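Local coordinates for protein phytoene synthase (Enterococcus hirae, PDB 5IYS) that probably joins two farnesyl diphosphate molecules head to head into a C30 isoprenoid, as a magnesium-dependent enzyme of the squalene/phytoene synthase family, at residues F99-A104 with L143-T148. Residues are numbered along the deposited sequence; the frame is centred on the assembly and turned at random.
Sequences FPMVTA and LLPLLT
In the all-helical squalene/phytoene synthase fold, Phe99, Pro100 and Met101, in the loop linking helices 87-98 and 104-116, close over Pro145 and Leu146, just past the end of helix 125-143. Pro100 sits at the centre of an inverse gamma turn, with a weak bond from Met101 N to Phe99 O, and Phe99, Pro100 and Met101 each touch 143-148. Pro145 takes the middle of the contact. Pro145 CG lies 3.5 Å from Pro100 O. Pro145 CB is 4.1 Å from Pro100 CD, the two proline side chains sliding past each other in opposite directions. From Met101, whose chain is bent at chi2 (-74°), Met101 SD reaches to 4.0 Å from Pro145 CB, the two side chains crossing at about a right angle. Met101 SD also lies 4.1 Å from Leu146 CD2. Met101 also packs on Val95 and Phe96 of helix 87-98, while Leu146 extends the apolar layer to Val45 of helix 39-60. Phe99 CD1 lies 3.6 Å from Pro145 O, which approaches the ring obliquely. Leu143 touches both bound farnesyl thiodiphosphates, while the side chain of Leu146 is about 8 Å from one of them, nearest atoms. At the Phe99 end a CH-pi contact forms: Leu146 CD2 stands over one face of the Phe99 ring, 3.8 Å from the centroid and 23° off the normal. Leu146 CD2 is displaced toward the rim and comes within 3.4 Å of Phe99 CD2.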
# COMPACT_ATOMS: atom_id res chain seq x y z
N PHE A 99 7.38 17.00 -10.60
CA PHE A 99 6.45 16.10 -11.30
C PHE A 99 5.04 16.66 -11.12
O PHE A 99 4.81 17.38 -10.15
CB PHE A 99 6.53 14.70 -10.69
CG PHE A 99 7.87 14.03 -10.91
CD1 PHE A 99 8.13 13.36 -12.09
CD2 PHE A 99 8.85 14.08 -9.92
CE1 PHE A 99 9.38 12.75 -12.28
CE2 PHE A 99 10.09 13.52 -10.13
CZ PHE A 99 10.36 12.86 -11.32
N PRO A 100 4.10 16.27 -11.98
CA PRO A 100 2.72 16.77 -11.88
C PRO A 100 1.94 16.05 -10.79
O PRO A 100 0.92 15.39 -11.03
CB PRO A 100 2.14 16.48 -13.27
CG PRO A 100 2.96 15.35 -13.80
CD PRO A 100 4.31 15.40 -13.15
N MET A 101 2.49 16.09 -9.57
CA MET A 101 1.82 15.49 -8.43
C MET A 101 0.53 16.25 -8.15
O MET A 101 0.47 17.45 -8.39
CB MET A 101 2.76 15.64 -7.23
CG MET A 101 4.06 14.87 -7.46
SD MET A 101 3.88 13.07 -7.30
CE MET A 101 3.53 12.92 -5.54
N VAL A 102 -0.45 15.57 -7.55
CA VAL A 102 -1.73 16.21 -7.19
C VAL A 102 -2.06 15.94 -5.73
O VAL A 102 -1.82 14.84 -5.21
CB VAL A 102 -2.89 15.79 -8.14
CG1 VAL A 102 -2.53 16.19 -9.58
CG2 VAL A 102 -3.08 14.30 -8.13
N THR A 103 -2.68 16.89 -5.05
CA THR A 103 -2.92 16.72 -3.62
C THR A 103 -4.15 15.86 -3.30
O THR A 103 -4.27 15.38 -2.18
CB THR A 103 -3.09 18.07 -2.89
OG1 THR A 103 -4.17 18.81 -3.50
CG2 THR A 103 -1.78 18.87 -2.96
N ALA A 104 -5.07 15.68 -4.25
CA ALA A 104 -6.32 14.98 -3.95
C ALA A 104 -6.17 13.60 -3.32
O ALA A 104 -6.84 13.32 -2.33
CB ALA A 104 -7.25 14.90 -5.21
N LEU A 143 1.59 8.13 -6.42
CA LEU A 143 2.81 7.75 -7.15
C LEU A 143 2.76 7.82 -8.67
O LEU A 143 3.81 7.84 -9.34
CB LEU A 143 3.22 6.33 -6.75
CG LEU A 143 3.54 6.15 -5.26
CD1 LEU A 143 3.87 4.69 -4.96
CD2 LEU A 143 4.71 7.03 -4.86
N LEU A 144 1.57 7.79 -9.24
CA LEU A 144 1.47 7.67 -10.70
C LEU A 144 2.29 8.71 -11.46
O LEU A 144 2.87 8.41 -12.50
CB LEU A 144 0.01 7.78 -11.13
CG LEU A 144 -0.76 6.47 -11.40
CD1 LEU A 144 -2.18 6.72 -12.02
CD2 LEU A 144 0.06 5.56 -12.30
N PRO A 145 2.31 9.97 -10.99
CA PRO A 145 3.01 10.95 -11.79
C PRO A 145 4.51 10.71 -11.81
O PRO A 145 5.21 11.25 -12.66
CB PRO A 145 2.69 12.29 -11.09
CG PRO A 145 1.39 12.03 -10.37
CD PRO A 145 1.57 10.61 -9.88
N LEU A 146 5.01 9.88 -10.90
CA LEU A 146 6.43 9.48 -11.00
C LEU A 146 6.71 8.40 -12.03
O LEU A 146 7.88 8.07 -12.27
CB LEU A 146 7.00 9.04 -9.64
CG LEU A 146 6.66 9.95 -8.46
CD1 LEU A 146 7.03 9.32 -7.10
CD2 LEU A 146 7.36 11.27 -8.60
N LEU A 147 5.65 7.74 -12.48
CA LEU A 147 5.78 6.45 -13.17
C LEU A 147 5.33 6.46 -14.62
O LEU A 147 5.55 5.49 -15.34
CB LEU A 147 5.00 5.38 -12.39
CG LEU A 147 5.34 5.19 -10.90
CD1 LEU A 147 4.38 4.18 -10.29
CD2 LEU A 147 6.78 4.69 -10.81
N THR A 148 4.60 7.48 -15.03
CA THR A 148 4.01 7.50 -16.36
C THR A 148 3.97 8.95 -16.82
O THR A 148 3.81 9.84 -15.98
CB THR A 148 2.58 6.83 -16.39
OG1 THR A 148 2.11 6.76 -17.74
CG2 THR A 148 1.57 7.61 -15.59